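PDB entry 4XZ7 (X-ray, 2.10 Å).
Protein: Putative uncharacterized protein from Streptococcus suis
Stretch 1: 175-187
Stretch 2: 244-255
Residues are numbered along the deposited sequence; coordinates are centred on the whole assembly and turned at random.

Stretch 1 (175-187) KYTHNSVKNINVT
Stretch 2 (244-255) DINYYLGSDLFA

The first stretch begins inside a helix that enters from earlier in the chain; a type I turn spans Val181 to Ile184, and Asn185 (phi/psi 50/42) leads to the extended Val186 and Thr187. In the second stretch, Asp244 (phi/psi -158/116) is the N-cap of the second helix, and a type I turn runs from Asp252 to Ala255. The two helices point the same general way, with 30° between their N-to-C directions and axes 10.9 Å apart at closest approach. Two pairs fix the register: Ser180 CA lies 7.6 Å from Ile245 CA, and Asn183 CA lies 7.6 Å from Phe254 CA.

Two carboxylates cap backbone NH groups in the second stretch. Asp244 (chi1 t) caps its helix, OD2 accepting a weak bond from Asn246 N at 3.2 Å. Asp252 (chi1 p) caps its turn, OD1 accepting from Phe254 N at 2.9 Å.

Ile245, t in both chi angles, extends toward the first helix. Its CG2 lies 3.8 Å from Tyr176 CE1 and its CD1 3.9 Å from Asn179 CB, so a long branched aliphatic chain suits the inter-helix gap. One helical turn later, Leu249 (m, t) brings CD2 to 3.8 Å from Asn183 ND2. Lys182 (chi1 p, then t, t, t) meets Leu249 CD2 through CE at 4.1 Å, while its NZ donates to Asn179 OD1 at 2.9 Å.

Asn183 (chi1 m, chi2 1°) is the polar link between the stretches. Being buried, its amide needs partners: ND2 donates to Asp252 OD2 at 3.1 Å, the only hydrogen bond between the stretches, and OD1 is satisfied elsewhere in the structure. Asp252 thus uses one oxygen for its turn and the other across the contact. Phe254 (m, chi2 -60°) points toward stretch 1, CD2 3.6 Å from Asn183 CG, while Val186 (t) places CG2 3.7 Å from CZ of Phe254, at the ring edge.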

ATOM      1  N   LYS B 175       5.014  -5.724  -0.981  1.00 19.83           N
ATOM      2  CA  LYS B 175       5.868  -4.767  -1.696  1.00 22.21           C
ATOM      3  C   LYS B 175       5.197  -3.394  -1.832  1.00 24.84           C
ATOM      4  O   LYS B 175       5.852  -2.344  -1.727  1.00 26.33           O
ATOM      5  CB  LYS B 175       6.238  -5.304  -3.078  1.00 18.71           C
ATOM      6  CG  LYS B 175       7.209  -6.473  -3.011  1.00 25.81           C
ATOM      7  CD  LYS B 175       7.328  -7.133  -4.373  1.00 28.90           C
ATOM      8  CE  LYS B 175       8.142  -8.422  -4.304  1.00 35.03           C
ATOM      9  NZ  LYS B 175       8.292  -8.993  -5.679  1.00 43.16           N
ATOM     10  N   TYR B 176       3.895  -3.396  -2.081  1.00 19.84           N
ATOM     11  CA  TYR B 176       3.171  -2.137  -2.091  1.00 21.40           C
ATOM     12  C   TYR B 176       3.130  -1.511  -0.708  1.00 18.71           C
ATOM     13  O   TYR B 176       3.240  -0.306  -0.604  1.00 18.53           O
ATOM     14  CB  TYR B 176       1.759  -2.311  -2.631  1.00 21.89           C
ATOM     15  CG  TYR B 176       1.740  -2.214  -4.125  1.00 23.74           C
ATOM     16  CD1 TYR B 176       1.622  -0.987  -4.757  1.00 21.83           C
ATOM     17  CD2 TYR B 176       1.884  -3.354  -4.911  1.00 24.59           C
ATOM     18  CE1 TYR B 176       1.627  -0.897  -6.126  1.00 23.92           C
ATOM     19  CE2 TYR B 176       1.879  -3.270  -6.286  1.00 28.26           C
ATOM     20  CZ  TYR B 176       1.752  -2.038  -6.884  1.00 29.94           C
ATOM     21  OH  TYR B 176       1.749  -1.951  -8.256  1.00 40.89           O
ATOM     22  N   THR B 177       2.988  -2.312   0.348  1.00 23.25           N
ATOM     23  CA  THR B 177       3.029  -1.742   1.701  1.00 23.94           C
ATOM     24  C   THR B 177       4.339  -0.958   1.888  1.00 26.86           C
ATOM     25  O   THR B 177       4.344   0.247   2.263  1.00 22.34           O
ATOM     26  CB  THR B 177       2.917  -2.825   2.797  1.00 18.28           C
ATOM     27  OG1 THR B 177       1.755  -3.633   2.571  1.00 19.66           O
ATOM     28  CG2 THR B 177       2.777  -2.175   4.168  1.00 21.22           C
ATOM     29  N   HIS B 178       5.447  -1.638   1.595  1.00 25.96           N
ATOM     30  CA  HIS B 178       6.755  -0.998   1.716  1.00 26.54           C
ATOM     31  C   HIS B 178       6.885   0.288   0.897  1.00 25.20           C
ATOM     32  O   HIS B 178       7.284   1.333   1.437  1.00 23.74           O
ATOM     33  CB  HIS B 178       7.885  -1.929   1.300  1.00 25.04           C
ATOM     34  CG  HIS B 178       9.209  -1.233   1.249  1.00 25.37           C
ATOM     35  ND1 HIS B 178       9.804  -0.700   2.370  1.00 24.87           N
ATOM     36  CD2 HIS B 178      10.025  -0.930   0.210  1.00 25.73           C
ATOM     37  CE1 HIS B 178      10.940  -0.118   2.029  1.00 31.16           C
ATOM     38  NE2 HIS B 178      11.099  -0.246   0.724  1.00 29.68           N
ATOM     39  N   ASN B 179       6.556   0.225  -0.391  1.00 16.59           N
ATOM     40  CA  ASN B 179       6.726   1.418  -1.228  1.00 26.33           C
ATOM     41  C   ASN B 179       5.782   2.541  -0.797  1.00 24.83           C
ATOM     42  O   ASN B 179       6.097   3.722  -0.937  1.00 24.94           O
ATOM     43  CB  ASN B 179       6.521   1.091  -2.711  1.00 24.97           C
ATOM     44  CG  ASN B 179       7.715   0.350  -3.327  1.00 30.80           C
ATOM     45  OD1 ASN B 179       8.878   0.690  -3.080  1.00 25.65           O
ATOM     46  ND2 ASN B 179       7.423  -0.670  -4.139  1.00 25.59           N
ATOM     47  N   SER B 180       4.627   2.177  -0.246  1.00 16.41           N
ATOM     48  CA  SER B 180       3.684   3.194   0.196  1.00 17.02           C
ATOM     49  C   SER B 180       4.127   3.886   1.487  1.00 17.81           C
ATOM     50  O   SER B 180       3.692   5.015   1.751  1.00 20.32           O
ATOM     51  CB  SER B 180       2.300   2.582   0.390  1.00 20.97           C
ATOM     52  OG  SER B 180       2.220   1.961   1.658  1.00 15.01           O
ATOM     53  N   VAL B 181       4.972   3.239   2.303  1.00 16.59           N
ATOM     54  CA  VAL B 181       5.375   3.900   3.561  1.00 17.89           C
ATOM     55  C   VAL B 181       6.803   4.466   3.579  1.00 16.50           C
ATOM     56  O   VAL B 181       7.132   5.252   4.454  1.00 20.52           O
ATOM     57  CB  VAL B 181       5.235   2.964   4.823  1.00 20.08           C
ATOM     58  CG1 VAL B 181       3.800   2.529   5.019  1.00 17.13           C
ATOM     59  CG2 VAL B 181       6.175   1.759   4.756  1.00 15.84           C
ATOM     60  N   LYS B 182       7.644   4.102   2.622  1.00 19.65           N
ATOM     61  CA  LYS B 182       9.065   4.459   2.723  1.00 22.65           C
ATOM     62  C   LYS B 182       9.326   5.968   2.572  1.00 24.90           C
ATOM     63  O   LYS B 182      10.348   6.478   3.036  1.00 23.06           O
ATOM     64  CB  LYS B 182       9.870   3.673   1.686  1.00 18.80           C
ATOM     65  CG  LYS B 182       9.550   4.026   0.231  1.00 19.87           C
ATOM     66  CD  LYS B 182      10.302   3.121  -0.756  1.00 25.82           C
ATOM     67  CE  LYS B 182      10.244   3.684  -2.186  1.00 28.01           C
ATOM     68  NZ  LYS B 182      10.873   2.794  -3.191  1.00 31.91           N
ATOM     69  N   ASN B 183       8.387   6.685   1.965  1.00 22.32           N
ATOM     70  CA  ASN B 183       8.539   8.133   1.778  1.00 22.52           C
ATOM     71  C   ASN B 183       7.595   8.999   2.612  1.00 22.49           C
ATOM     72  O   ASN B 183       7.536  10.223   2.436  1.00 18.69           O
ATOM     73  CB  ASN B 183       8.356   8.479   0.301  1.00 23.66           C
ATOM     74  CG  ASN B 183       9.530   8.029  -0.553  1.00 23.37           C
ATOM     75  OD1 ASN B 183      10.491   7.439  -0.048  1.00 23.71           O
ATOM     76  ND2 ASN B 183       9.454   8.302  -1.855  1.00 22.16           N
ATOM     77  N   ILE B 184       6.840   8.378   3.514  1.00 18.06           N
ATOM     78  CA  ILE B 184       6.002   9.166   4.408  1.00 18.59           C
ATOM     79  C   ILE B 184       6.428   8.954   5.852  1.00 24.14           C
ATOM     80  O   ILE B 184       7.379   8.215   6.116  1.00 25.41           O
ATOM     81  CB  ILE B 184       4.509   8.840   4.253  1.00 20.88           C
ATOM     82  CG1 ILE B 184       4.232   7.348   4.471  1.00 17.70           C
ATOM     83  CG2 ILE B 184       4.016   9.309   2.902  1.00 18.07           C
ATOM     84  CD1 ILE B 184       2.729   6.985   4.434  1.00 17.72           C
ATOM     85  N   ASN B 185       5.729   9.604   6.783  1.00 23.54           N
ATOM     86  CA  ASN B 185       6.229   9.720   8.155  1.00 27.97           C
ATOM     87  C   ASN B 185       7.668  10.209   8.107  1.00 22.44           C
ATOM     88  O   ASN B 185       8.527   9.696   8.802  1.00 23.29           O
ATOM     89  CB  ASN B 185       6.138   8.374   8.894  1.00 29.89           C
ATOM     90  CG  ASN B 185       4.797   7.702   8.701  1.00 29.14           C
ATOM     91  OD1 ASN B 185       3.751   8.292   8.972  1.00 30.67           O
ATOM     92  ND2 ASN B 185       4.817   6.480   8.192  1.00 30.99           N
ATOM     93  N   VAL B 186       7.928  11.182   7.238  1.00 25.10           N
ATOM     94  CA  VAL B 186       9.270  11.699   7.064  1.00 22.81           C
ATOM     95  C   VAL B 186       9.817  12.280   8.382  1.00 22.16           C
ATOM     96  O   VAL B 186       9.108  12.990   9.101  1.00 31.86           O
ATOM     97  CB  VAL B 186       9.302  12.775   5.971  1.00 24.38           C
ATOM     98  CG1 VAL B 186      10.672  13.480   5.956  1.00 25.71           C
ATOM     99  CG2 VAL B 186       8.969  12.164   4.621  1.00 20.55           C
ATOM    100  N   THR B 187      11.061  11.944   8.710  1.00 22.41           N
ATOM    101  CA  THR B 187      11.714  12.479   9.907  1.00 34.29           C
ATOM    102  C   THR B 187      12.430  13.797   9.584  1.00 34.22           C
ATOM    103  O   THR B 187      12.762  14.060   8.419  1.00 31.27           O
ATOM    104  CB  THR B 187      12.728  11.463  10.490  1.00 32.49           C
ATOM    105  OG1 THR B 187      13.811  11.275   9.570  1.00 31.56           O
ATOM    106  CG2 THR B 187      12.056  10.099  10.729  1.00 31.18           C
ATOM    107  N   ASP B 244      -1.772   5.176 -10.049  1.00 38.19           N
ATOM    108  CA  ASP B 244      -0.389   4.716 -10.096  1.00 31.61           C
ATOM    109  C   ASP B 244       0.451   5.319  -8.962  1.00 34.32           C
ATOM    110  O   ASP B 244       0.652   6.532  -8.901  1.00 29.10           O
ATOM    111  CB  ASP B 244       0.208   5.069 -11.462  1.00 28.80           C
ATOM    112  CG  ASP B 244       1.616   4.571 -11.635  1.00 38.48           C
ATOM    113  OD1 ASP B 244       2.385   5.237 -12.371  1.00 40.79           O
ATOM    114  OD2 ASP B 244       1.955   3.526 -11.043  1.00 38.13           O
ATOM    115  N   ILE B 245       0.936   4.464  -8.064  1.00 24.57           N
ATOM    116  CA  ILE B 245       1.782   4.895  -6.960  1.00 19.91           C
ATOM    117  C   ILE B 245       3.069   5.548  -7.516  1.00 18.99           C
ATOM    118  O   ILE B 245       3.643   6.468  -6.905  1.00 20.62           O
ATOM    119  CB  ILE B 245       2.125   3.694  -6.011  1.00 20.75           C
ATOM    120  CG1 ILE B 245       2.913   4.174  -4.782  1.00 24.20           C
ATOM    121  CG2 ILE B 245       2.955   2.641  -6.736  1.00 14.10           C
ATOM    122  CD1 ILE B 245       3.293   3.041  -3.844  1.00 21.85           C
ATOM    123  N   ASN B 246       3.484   5.110  -8.702  1.00 20.20           N
ATOM    124  CA  ASN B 246       4.667   5.687  -9.365  1.00 15.10           C
ATOM    125  C   ASN B 246       4.518   7.186  -9.668  1.00 15.62           C
ATOM    126  O   ASN B 246       5.512   7.902  -9.789  1.00 15.97           O
ATOM    127  CB  ASN B 246       4.974   4.936 -10.652  1.00 27.90           C
ATOM    128  CG  ASN B 246       5.449   3.521 -10.398  1.00 34.83           C
ATOM    129  OD1 ASN B 246       6.448   3.298  -9.707  1.00 42.37           O
ATOM    130  ND2 ASN B 246       4.729   2.553 -10.950  1.00 24.31           N
ATOM    131  N   TYR B 247       3.281   7.662  -9.794  1.00 18.96           N
ATOM    132  CA  TYR B 247       3.064   9.098  -9.953  1.00 18.03           C
ATOM    133  C   TYR B 247       3.586   9.849  -8.724  1.00 16.59           C
ATOM    134  O   TYR B 247       4.309  10.861  -8.825  1.00 17.05           O
ATOM    135  CB  TYR B 247       1.583   9.428 -10.170  1.00 16.39           C
ATOM    136  CG  TYR B 247       1.331  10.921 -10.174  1.00 22.55           C
ATOM    137  CD1 TYR B 247       1.564  11.686 -11.312  1.00 19.12           C
ATOM    138  CD2 TYR B 247       0.897  11.567  -9.030  1.00 23.69           C
ATOM    139  CE1 TYR B 247       1.352  13.062 -11.308  1.00 17.96           C
ATOM    140  CE2 TYR B 247       0.692  12.927  -9.010  1.00 28.48           C
ATOM    141  CZ  TYR B 247       0.914  13.673 -10.144  1.00 27.10           C
ATOM    142  OH  TYR B 247       0.695  15.028 -10.092  1.00 28.56           O
ATOM    143  N   TYR B 248       3.244   9.327  -7.561  1.00 16.39           N
ATOM    144  CA  TYR B 248       3.651   9.951  -6.317  1.00 20.09           C
ATOM    145  C   TYR B 248       5.155   9.779  -6.109  1.00 18.31           C
ATOM    146  O   TYR B 248       5.832  10.709  -5.653  1.00 19.64           O
ATOM    147  CB  TYR B 248       2.827   9.369  -5.157  1.00 26.43           C
ATOM    148  CG  TYR B 248       1.361   9.516  -5.475  1.00 26.09           C
ATOM    149  CD1 TYR B 248       0.798  10.772  -5.565  1.00 27.69           C
ATOM    150  CD2 TYR B 248       0.566   8.419  -5.764  1.00 30.69           C
ATOM    151  CE1 TYR B 248      -0.516  10.945  -5.895  1.00 32.46           C
ATOM    152  CE2 TYR B 248      -0.779   8.581  -6.092  1.00 30.20           C
ATOM    153  CZ  TYR B 248      -1.304   9.855  -6.159  1.00 30.71           C
ATOM    154  OH  TYR B 248      -2.627  10.072  -6.482  1.00 36.95           O
ATOM    155  N   LEU B 249       5.688   8.619  -6.490  1.00 16.32           N
ATOM    156  CA  LEU B 249       7.133   8.396  -6.373  1.00 16.42           C
ATOM    157  C   LEU B 249       7.947   9.294  -7.312  1.00 18.49           C
ATOM    158  O   LEU B 249       9.142   9.550  -7.074  1.00 17.23           O
ATOM    159  CB  LEU B 249       7.480   6.941  -6.659  1.00 15.89           C
ATOM    160  CG  LEU B 249       6.965   5.920  -5.656  1.00 15.49           C
ATOM    161  CD1 LEU B 249       7.173   4.518  -6.247  1.00 15.35           C
ATOM    162  CD2 LEU B 249       7.741   6.083  -4.373  1.00 15.76           C
ATOM    163  N   GLY B 250       7.321   9.752  -8.392  1.00 16.94           N
ATOM    164  CA  GLY B 250       8.006  10.656  -9.302  1.00 17.44           C
ATOM    165  C   GLY B 250       7.743  12.124  -9.017  1.00 20.83           C
ATOM    166  O   GLY B 250       8.376  13.006  -9.635  1.00 18.59           O
ATOM    167  N   SER B 251       6.798  12.389  -8.105  1.00 18.03           N
ATOM    168  CA  SER B 251       6.351  13.759  -7.839  1.00 18.64           C
ATOM    169  C   SER B 251       6.773  14.344  -6.489  1.00 22.74           C
ATOM    170  O   SER B 251       6.748  15.570  -6.313  1.00 19.72           O
ATOM    171  CB  SER B 251       4.826  13.833  -7.932  1.00 18.49           C
ATOM    172  OG  SER B 251       4.372  13.471  -9.228  1.00 24.84           O
ATOM    173  N   ASP B 252       7.135  13.487  -5.528  1.00 21.70           N
ATOM    174  CA  ASP B 252       7.423  13.991  -4.191  1.00 19.22           C
ATOM    175  C   ASP B 252       8.870  14.451  -4.040  1.00 20.29           C
ATOM    176  O   ASP B 252       9.676  14.351  -4.967  1.00 19.91           O
ATOM    177  CB  ASP B 252       7.066  12.964  -3.094  1.00 18.80           C
ATOM    178  CG  ASP B 252       7.993  11.748  -3.040  1.00 22.86           C
ATOM    179  OD1 ASP B 252       9.128  11.779  -3.548  1.00 18.53           O
ATOM    180  OD2 ASP B 252       7.573  10.735  -2.438  1.00 17.91           O
ATOM    181  N   LEU B 253       9.193  14.912  -2.843  1.00 20.25           N
ATOM    182  CA  LEU B 253      10.442  15.617  -2.606  1.00 20.98           C
ATOM    183  C   LEU B 253      11.674  14.736  -2.755  1.00 21.78           C
ATOM    184  O   LEU B 253      12.790  15.244  -2.768  1.00 21.45           O
ATOM    185  CB  LEU B 253      10.441  16.257  -1.220  1.00 21.59           C
ATOM    186  CG  LEU B 253      10.485  15.412   0.058  1.00 21.39           C
ATOM    187  CD1 LEU B 253      10.777  16.340   1.260  1.00 22.30           C
ATOM    188  CD2 LEU B 253       9.189  14.656   0.296  1.00 20.72           C
ATOM    189  N   PHE B 254      11.470  13.426  -2.883  1.00 22.97           N
ATOM    190  CA  PHE B 254      12.592  12.491  -2.973  1.00 19.89           C
ATOM    191  C   PHE B 254      12.871  12.023  -4.396  1.00 23.01           C
ATOM    192  O   PHE B 254      13.837  11.301  -4.647  1.00 22.85           O
ATOM    193  CB  PHE B 254      12.327  11.279  -2.097  1.00 19.34           C
ATOM    194  CG  PHE B 254      12.087  11.623  -0.657  1.00 19.68           C
ATOM    195  CD1 PHE B 254      13.066  12.279   0.090  1.00 20.47           C
ATOM    196  CD2 PHE B 254      10.900  11.291  -0.046  1.00 19.31           C
ATOM    197  CE1 PHE B 254      12.848  12.589   1.414  1.00 25.78           C
ATOM    198  CE2 PHE B 254      10.684  11.599   1.287  1.00 21.91           C
ATOM    199  CZ  PHE B 254      11.658  12.248   2.012  1.00 26.14           C
ATOM    200  N   ALA B 255      12.016  12.433  -5.321  1.00 19.59           N
ATOM    201  CA  ALA B 255      12.039  11.884  -6.662  1.00 19.07           C
ATOM    202  C   ALA B 255      13.340  12.202  -7.427  1.00 19.62           C
ATOM    203  O   ALA B 255      13.971  11.296  -7.968  1.00 19.40           O
ATOM    204  CB  ALA B 255      10.840  12.376  -7.437  1.00 18.92           C
TER